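Local coordinates for hypothetical protein Atu1540 (Agrobacterium tumefaciens str. C58, PDB 2HWJ) that is of unknown function but belongs to a family of putative ParB-like nucleases, at residues R27-K32 / L75-V80; R167-D172 / M186-S191. All coordinates share one frame; numbering follows the deposited sequence.

Contact 1 of 2, residues R27-K32 / L75-V80; sequences REVELK and LSKEGV
Glu30 of helix 26-37 and Lys77 at the end of helix 69-77 meet through their side-chain ends. Glu30 OE1 lies 3.8 Å from Lys77 NZ, a long salt bridge. The two side chains run roughly perpendicular. Lys77 leaves its helix toward the other segment and runs extended beyond CG, which carries NZ toward the acid. Glu30 starts away from Lys77. Its chain bends at chi2 (-58°), and this turns the carboxylate back to the ammonium group. The lysine also has an apolar part in the contact. Lys77 CD sits 4.4 Å from Val29 CG1, so the stem of the lysine passes the buried valine while its end meets the acid.

The two helices belong to the part of the chain assigned to the ParB-like nuclease family. Helix 69-77 leads through a short turn into strand 82-90 of the four-stranded mixed sheet. That turn is a Schellman motif. Val80 N bonds to Leu75 O at 3.0 Å and Gly79 N to Ser76 O at 2.9 Å. Gly79 has positive phi (83°), as the Schellman turn requires, a conformation that glycine adopts readily.

Arg33, one turn on from Val29, forms salt bridges to Glu30 OE1 through NE and to Glu78 OE1 through NH1, and Arg37 also reaches Glu78 OE1. Lys77 makes a cation-pi contact with Phe26 at the start of helix 26-37, and Val29 packs on Leu73 of the lysine's own helix. Glu30 OE1 thus has two cationic partners, Arg33 and, at longer range, Lys77.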
ATOM      1  N   ARG A  27       1.271  21.987  20.653  1.00 56.50           N
ATOM      2  CA  ARG A  27       0.604  23.101  19.966  1.00 59.07           C
ATOM      3  C   ARG A  27      -0.637  22.603  19.202  1.00 59.48           C
ATOM      4  O   ARG A  27      -1.666  23.266  19.208  1.00 59.17           O
ATOM      5  CB  ARG A  27       1.552  23.857  19.017  1.00 58.59           C
ATOM      6  CG  ARG A  27       1.536  25.351  19.209  1.00 62.40           C
ATOM      7  CD  ARG A  27       2.177  26.123  18.063  1.00 61.54           C
ATOM      8  NE  ARG A  27       1.325  26.106  16.873  1.00 68.01           N
ATOM      9  CZ  ARG A  27       0.822  27.195  16.268  1.00 67.64           C
ATOM     10  NH1 ARG A  27       1.092  28.418  16.756  1.00 66.36           N
ATOM     11  NH2 ARG A  27       0.047  27.046  15.172  1.00 62.23           N
ATOM     12  N   GLU A  28      -0.513  21.440  18.527  1.00 61.17           N
ATOM     13  CA  GLU A  28      -1.587  20.853  17.743  1.00 62.20           C
ATOM     14  C   GLU A  28      -2.687  20.473  18.756  1.00 60.52           C
ATOM     15  O   GLU A  28      -3.861  20.887  18.583  1.00 58.88           O
ATOM     16  CB  GLU A  28      -1.069  19.645  16.929  1.00 61.91           C
ATOM     17  CG  GLU A  28      -2.016  19.093  15.765  1.00 65.94           C
ATOM     18  CD  GLU A  28      -1.230  18.387  14.512  1.00 71.21           C
ATOM     19  OE1 GLU A  28      -0.104  17.819  14.724  1.00 85.36           O
ATOM     20  OE2 GLU A  28      -1.721  18.358  13.333  1.00 78.72           O
ATOM     21  N   VAL A  29      -2.292  19.751  19.838  1.00 58.81           N
ATOM     22  CA  VAL A  29      -3.212  19.461  20.945  1.00 57.48           C
ATOM     23  C   VAL A  29      -4.030  20.721  21.307  1.00 58.02           C
ATOM     24  O   VAL A  29      -5.262  20.722  21.120  1.00 59.02           O
ATOM     25  CB  VAL A  29      -2.499  18.919  22.185  1.00 57.26           C
ATOM     26  CG1 VAL A  29      -3.443  18.812  23.388  1.00 52.89           C
ATOM     27  CG2 VAL A  29      -1.921  17.611  21.878  1.00 57.77           C
ATOM     28  N   GLU A  30      -3.370  21.791  21.765  1.00 57.25           N
ATOM     29  CA  GLU A  30      -4.060  23.066  22.137  1.00 57.30           C
ATOM     30  C   GLU A  30      -5.022  23.628  21.062  1.00 57.20           C
ATOM     31  O   GLU A  30      -6.161  24.041  21.388  1.00 56.91           O
ATOM     32  CB  GLU A  30      -3.065  24.144  22.586  1.00 56.39           C
ATOM     33  CG  GLU A  30      -2.263  23.817  23.851  1.00 57.28           C
ATOM     34  CD  GLU A  30      -3.135  23.534  25.082  1.00 62.60           C
ATOM     35  OE1 GLU A  30      -3.018  22.396  25.677  1.00 65.77           O
ATOM     36  OE2 GLU A  30      -3.938  24.437  25.459  1.00 63.09           O
ATOM     37  N   LEU A  31      -4.599  23.637  19.791  1.00 57.46           N
ATOM     38  CA  LEU A  31      -5.547  23.987  18.710  1.00 58.12           C
ATOM     39  C   LEU A  31      -6.782  23.080  18.742  1.00 58.54           C
ATOM     40  O   LEU A  31      -7.894  23.593  18.871  1.00 58.66           O
ATOM     41  CB  LEU A  31      -4.898  24.027  17.327  1.00 57.73           C
ATOM     42  CG  LEU A  31      -3.868  25.176  17.245  1.00 59.34           C
ATOM     43  CD1 LEU A  31      -3.210  25.190  15.867  1.00 57.50           C
ATOM     44  CD2 LEU A  31      -4.433  26.585  17.632  1.00 56.44           C
ATOM     45  N   LYS A  32      -6.605  21.744  18.690  1.00 59.22           N
ATOM     46  CA  LYS A  32      -7.757  20.849  18.883  1.00 58.62           C
ATOM     47  C   LYS A  32      -8.576  21.257  20.110  1.00 59.09           C
ATOM     48  O   LYS A  32      -9.775  21.456  19.971  1.00 59.67           O
ATOM     49  CB  LYS A  32      -7.375  19.388  18.879  1.00 57.84           C
ATOM     50  CG  LYS A  32      -7.275  18.761  17.474  1.00 57.39           C
ATOM     51  CD  LYS A  32      -6.188  17.706  17.542  1.00 59.82           C
ATOM     52  CE  LYS A  32      -6.053  16.819  16.328  1.00 62.22           C
ATOM     53  NZ  LYS A  32      -6.553  17.390  15.053  1.00 67.97           N
ATOM     54  N   LEU A  75      -8.919  15.767  24.069  1.00 56.87           N
ATOM     55  CA  LEU A  75     -10.236  15.510  24.667  1.00 56.95           C
ATOM     56  C   LEU A  75     -10.004  15.214  26.149  1.00 56.84           C
ATOM     57  O   LEU A  75     -10.738  15.665  27.032  1.00 57.16           O
ATOM     58  CB  LEU A  75     -10.927  14.337  23.984  1.00 56.93           C
ATOM     59  CG  LEU A  75     -11.965  14.365  22.859  1.00 56.06           C
ATOM     60  CD1 LEU A  75     -12.099  15.603  22.141  1.00 58.39           C
ATOM     61  CD2 LEU A  75     -11.702  13.260  21.864  1.00 55.74           C
ATOM     62  N   SER A  76      -8.925  14.517  26.421  1.00 57.36           N
ATOM     63  CA  SER A  76      -8.627  14.198  27.785  1.00 58.49           C
ATOM     64  C   SER A  76      -8.386  15.457  28.623  1.00 59.47           C
ATOM     65  O   SER A  76      -9.020  15.647  29.682  1.00 59.32           O
ATOM     66  CB  SER A  76      -7.415  13.345  27.831  1.00 58.31           C
ATOM     67  OG  SER A  76      -7.149  13.267  29.186  1.00 60.07           O
ATOM     68  N   LYS A  77      -7.509  16.338  28.125  1.00 59.87           N
ATOM     69  CA  LYS A  77      -7.355  17.635  28.737  1.00 60.63           C
ATOM     70  C   LYS A  77      -8.676  18.442  28.826  1.00 60.98           C
ATOM     71  O   LYS A  77      -8.824  19.266  29.729  1.00 60.93           O
ATOM     72  CB  LYS A  77      -6.253  18.443  28.074  1.00 60.37           C
ATOM     73  CG  LYS A  77      -4.882  17.858  28.263  1.00 62.42           C
ATOM     74  CD  LYS A  77      -3.804  18.911  27.814  1.00 65.65           C
ATOM     75  CE  LYS A  77      -2.324  18.489  28.025  1.00 65.75           C
ATOM     76  NZ  LYS A  77      -1.409  19.679  27.845  1.00 69.54           N
ATOM     77  N   GLU A  78      -9.656  18.204  27.951  1.00 61.20           N
ATOM     78  CA  GLU A  78     -10.921  18.965  28.096  1.00 60.96           C
ATOM     79  C   GLU A  78     -11.868  18.374  29.110  1.00 60.37           C
ATOM     80  O   GLU A  78     -12.985  18.844  29.247  1.00 59.01           O
ATOM     81  CB  GLU A  78     -11.663  19.106  26.761  1.00 61.33           C
ATOM     82  CG  GLU A  78     -11.221  20.274  25.916  1.00 61.95           C
ATOM     83  CD  GLU A  78     -11.130  21.621  26.700  1.00 67.27           C
ATOM     84  OE1 GLU A  78      -9.993  22.183  26.770  1.00 65.15           O
ATOM     85  OE2 GLU A  78     -12.180  22.117  27.227  1.00 68.29           O
ATOM     86  N   GLY A  79     -11.430  17.324  29.799  1.00 60.62           N
ATOM     87  CA  GLY A  79     -12.285  16.639  30.775  1.00 60.80           C
ATOM     88  C   GLY A  79     -13.238  15.597  30.159  1.00 61.88           C
ATOM     89  O   GLY A  79     -14.154  15.137  30.820  1.00 62.33           O
ATOM     90  N   VAL A  80     -13.035  15.198  28.906  1.00 61.23           N
ATOM     91  CA  VAL A  80     -13.937  14.275  28.317  1.00 60.87           C
ATOM     92  C   VAL A  80     -13.509  12.908  28.815  1.00 61.54           C
ATOM     93  O   VAL A  80     -12.347  12.624  28.736  1.00 62.62           O
ATOM     94  CB  VAL A  80     -13.819  14.297  26.810  1.00 60.64           C
ATOM     95  CG1 VAL A  80     -14.644  13.185  26.259  1.00 58.72           C
ATOM     96  CG2 VAL A  80     -14.301  15.597  26.260  1.00 57.76           C
TER

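Contact 2 of 2, residues R167-D172 / M186-S191; sequences RRIDRD and MKLAKS
Arg168 and Leu188 mark the closest backbone approach, with their CA atoms 8.9 Å apart, so the two segments meet through side chains alone. Leu188 carries the contact with both of its methyl groups. Its CD1 lies 3.8 Å from Ile169 CG1 and is also close to the CD1 methyl of Ile169. The isoleucine and leucine lie alongside each other, pointing opposite ways. Leu188 CD2 takes the other neighbour and lies 4.1 Å from Arg168 CD. The arginine thus offers its aliphatic stem to the leucine. CG of Arg168 stands beside the backbone N (chi1 -85°), and the chain runs extended from CG to NE, leading the guanidinium group away from the leucine.

The contact lies in the helical C-terminal part of the chain. Residues 167-170 link helix 157-166 to helix 171-176, and Leu188 sits near the end of helix 178-189. Asp170 is the N-cap of helix 171-176. Its OD1 accepts from Asp172 N at 3.3 Å, with the donor well above the carboxylate plane. After Leu188 the chain turns, and Leu188 O accepts from both Ser191 N and Ser191 OG. The hydroxyl bond measures 2.8 Å from Ser191 OG to Leu188 O. It lies in the carbonyl plane, on a lone pair.

Further out, Ile169 packs on Leu139 of helix 135-146, and Leu188 on Phe164 of helix 157-166. In the guanidinium of Arg168, NE forms a salt bridge with Glu193 and NH1 donates to Phe164 O. Its NH2 forms a salt bridge with Glu98 of the third subunit, and the same arginine packs on Leu94 of that subunit.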
ATOM      1  N   ARG A 167      16.594  18.819  12.444  1.00 61.47           N
ATOM      2  CA  ARG A 167      18.044  18.852  12.230  1.00 60.45           C
ATOM      3  C   ARG A 167      18.505  20.151  11.564  1.00 59.15           C
ATOM      4  O   ARG A 167      19.653  20.336  11.317  1.00 57.67           O
ATOM      5  CB  ARG A 167      18.484  17.639  11.432  1.00 61.10           C
ATOM      6  CG  ARG A 167      17.695  16.404  11.749  1.00 62.57           C
ATOM      7  CD  ARG A 167      18.044  15.241  10.845  1.00 61.82           C
ATOM      8  NE  ARG A 167      19.120  14.506  11.458  1.00 64.07           N
ATOM      9  CZ  ARG A 167      19.059  13.244  11.869  1.00 65.41           C
ATOM     10  NH1 ARG A 167      17.955  12.535  11.733  1.00 63.27           N
ATOM     11  NH2 ARG A 167      20.136  12.690  12.424  1.00 67.14           N
ATOM     12  N   ARG A 168      17.575  21.067  11.338  1.00 59.26           N
ATOM     13  CA  ARG A 168      17.776  22.209  10.456  1.00 58.14           C
ATOM     14  C   ARG A 168      17.204  23.492  10.979  1.00 57.98           C
ATOM     15  O   ARG A 168      17.524  24.522  10.497  1.00 58.01           O
ATOM     16  CB  ARG A 168      17.066  21.943   9.144  1.00 57.46           C
ATOM     17  CG  ARG A 168      17.917  21.144   8.220  1.00 57.44           C
ATOM     18  CD  ARG A 168      17.147  20.651   7.047  1.00 56.18           C
ATOM     19  NE  ARG A 168      17.946  19.656   6.339  1.00 58.47           N
ATOM     20  CZ  ARG A 168      17.964  18.370   6.649  1.00 58.86           C
ATOM     21  NH1 ARG A 168      17.196  17.954   7.644  1.00 62.51           N
ATOM     22  NH2 ARG A 168      18.707  17.507   5.955  1.00 54.67           N
ATOM     23  N   ILE A 169      16.265  23.448  11.901  1.00 58.43           N
ATOM     24  CA  ILE A 169      15.777  24.685  12.431  1.00 57.39           C
ATOM     25  C   ILE A 169      16.112  24.679  13.924  1.00 58.83           C
ATOM     26  O   ILE A 169      15.927  23.675  14.628  1.00 59.30           O
ATOM     27  CB  ILE A 169      14.294  24.876  12.129  1.00 56.84           C
ATOM     28  CG1 ILE A 169      14.020  24.949  10.620  1.00 55.75           C
ATOM     29  CG2 ILE A 169      13.749  26.132  12.807  1.00 55.73           C
ATOM     30  CD1 ILE A 169      12.479  25.036  10.321  1.00 56.13           C
ATOM     31  N   ASP A 170      16.656  25.796  14.367  1.00 59.63           N
ATOM     32  CA  ASP A 170      17.075  26.036  15.744  1.00 62.03           C
ATOM     33  C   ASP A 170      15.847  25.928  16.700  1.00 62.32           C
ATOM     34  O   ASP A 170      14.836  26.540  16.387  1.00 62.31           O
ATOM     35  CB  ASP A 170      17.677  27.449  15.685  1.00 60.03           C
ATOM     36  CG  ASP A 170      18.268  27.927  16.960  1.00 60.72           C
ATOM     37  OD1 ASP A 170      18.216  27.285  18.025  1.00 58.18           O
ATOM     38  OD2 ASP A 170      18.824  29.050  16.898  1.00 68.66           O
ATOM     39  N   ARG A 171      15.892  25.161  17.816  1.00 63.61           N
ATOM     40  CA  ARG A 171      14.702  25.120  18.738  1.00 65.82           C
ATOM     41  C   ARG A 171      14.308  26.507  19.310  1.00 66.43           C
ATOM     42  O   ARG A 171      13.117  26.799  19.561  1.00 67.20           O
ATOM     43  CB  ARG A 171      14.899  24.227  19.956  1.00 67.33           C
ATOM     44  CG  ARG A 171      15.541  22.930  19.718  1.00 74.48           C
ATOM     45  CD  ARG A 171      16.404  22.548  20.998  1.00 83.43           C
ATOM     46  NE  ARG A 171      16.744  21.108  20.955  1.00 89.21           N
ATOM     47  CZ  ARG A 171      17.841  20.548  21.470  1.00 91.39           C
ATOM     48  NH1 ARG A 171      18.748  21.296  22.116  1.00 92.96           N
ATOM     49  NH2 ARG A 171      18.025  19.228  21.340  1.00 90.78           N
ATOM     50  N   ASP A 172      15.327  27.306  19.561  1.00 65.13           N
ATOM     51  CA  ASP A 172      15.164  28.657  19.965  1.00 66.05           C
ATOM     52  C   ASP A 172      14.371  29.518  18.968  1.00 66.01           C
ATOM     53  O   ASP A 172      13.731  30.495  19.372  1.00 66.35           O
ATOM     54  CB  ASP A 172      16.555  29.244  20.306  1.00 66.19           C
ATOM     55  CG  ASP A 172      17.174  28.542  21.541  1.00 68.58           C
ATOM     56  OD1 ASP A 172      16.465  27.674  22.125  1.00 71.19           O
ATOM     57  OD2 ASP A 172      18.334  28.841  21.942  1.00 70.81           O
HETATM   58  N   MSE A 186       8.808  26.283   5.570  1.00 64.47           N
HETATM   59  CA  MSE A 186       8.191  26.484   4.276  1.00 66.24           C
HETATM   60  C   MSE A 186       9.259  26.738   3.170  1.00 65.18           C
HETATM   61  O   MSE A 186       9.172  26.182   2.067  1.00 64.64           O
HETATM   62  CB  MSE A 186       7.161  27.585   4.414  1.00 68.56           C
HETATM   63  CG  MSE A 186       6.385  27.862   3.210  1.00 75.45           C
HETATM   64 SE   MSE A 186       5.462  26.275   2.546  1.00100.12          SE
HETATM   65  CE  MSE A 186       4.463  27.176   1.059  1.00 85.52           C
ATOM     66  N   LYS A 187      10.278  27.552   3.466  1.00 64.06           N
ATOM     67  CA  LYS A 187      11.398  27.690   2.534  1.00 63.15           C
ATOM     68  C   LYS A 187      12.109  26.317   2.378  1.00 63.10           C
ATOM     69  O   LYS A 187      12.603  26.015   1.290  1.00 64.21           O
ATOM     70  CB  LYS A 187      12.336  28.785   2.983  1.00 62.42           C
ATOM     71  CG  LYS A 187      13.642  28.913   2.301  1.00 62.44           C
ATOM     72  CD  LYS A 187      14.022  30.429   2.397  1.00 66.18           C
ATOM     73  CE  LYS A 187      15.495  30.761   2.168  1.00 67.30           C
ATOM     74  NZ  LYS A 187      16.121  31.234   3.460  1.00 68.12           N
ATOM     75  N   LEU A 188      12.123  25.467   3.407  1.00 60.15           N
ATOM     76  CA  LEU A 188      12.918  24.300   3.253  1.00 59.39           C
ATOM     77  C   LEU A 188      12.132  23.224   2.476  1.00 59.47           C
ATOM     78  O   LEU A 188      12.685  22.553   1.567  1.00 57.76           O
ATOM     79  CB  LEU A 188      13.403  23.781   4.603  1.00 59.74           C
ATOM     80  CG  LEU A 188      14.549  24.468   5.368  1.00 60.34           C
ATOM     81  CD1 LEU A 188      14.260  24.361   6.829  1.00 60.31           C
ATOM     82  CD2 LEU A 188      15.994  23.993   5.046  1.00 55.31           C
ATOM     83  N   ALA A 189      10.861  23.039   2.873  1.00 59.19           N
ATOM     84  CA  ALA A 189       9.947  22.102   2.220  1.00 58.45           C
ATOM     85  C   ALA A 189      10.078  22.172   0.670  1.00 59.08           C
ATOM     86  O   ALA A 189      10.207  21.140  -0.016  1.00 59.18           O
ATOM     87  CB  ALA A 189       8.585  22.432   2.620  1.00 57.84           C
ATOM     88  N   LYS A 190      10.034  23.389   0.144  1.00 58.45           N
ATOM     89  CA  LYS A 190      10.188  23.657  -1.252  1.00 59.75           C
ATOM     90  C   LYS A 190      11.596  23.436  -1.799  1.00 59.41           C
ATOM     91  O   LYS A 190      11.817  23.610  -2.980  1.00 59.39           O
ATOM     92  CB  LYS A 190       9.850  25.153  -1.546  1.00 60.89           C
ATOM     93  CG  LYS A 190       8.381  25.612  -1.301  1.00 64.90           C
ATOM     94  CD  LYS A 190       7.262  24.635  -1.934  1.00 68.30           C
ATOM     95  CE  LYS A 190       6.450  23.795  -0.885  1.00 67.21           C
ATOM     96  NZ  LYS A 190       5.003  23.811  -1.284  1.00 67.66           N
ATOM     97  N   SER A 191      12.585  23.173  -0.978  1.00 59.55           N
ATOM     98  CA  SER A 191      13.916  23.116  -1.549  1.00 58.90           C
ATOM     99  C   SER A 191      14.111  21.703  -2.013  1.00 59.12           C
ATOM    100  O   SER A 191      13.433  20.778  -1.571  1.00 57.13           O
ATOM    101  CB  SER A 191      15.021  23.546  -0.570  1.00 58.22           C
ATOM    102  OG  SER A 191      15.209  22.531   0.426  1.00 60.94           O
TER

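In the fold
Contacts 1 and 2 share no helix and do not touch. Their centres are about 27 Å apart, and contact 1 closes along the chain before contact 2 opens. Both are partly buried, with one buried residue each: Val29 in contact 1 and Ile169 in contact 2. The centre of contact 1 is about 13 Å from the centre of the chain and that of contact 2 about 21 Å. Contact 1 joins two helices through one long salt bridge and a loose contact of the lysine stem with Val29. Contact 2 joins an interhelical link to a later helix through aliphatic groups, and its arginine end is bound by its own chain and by a neighbouring subunit.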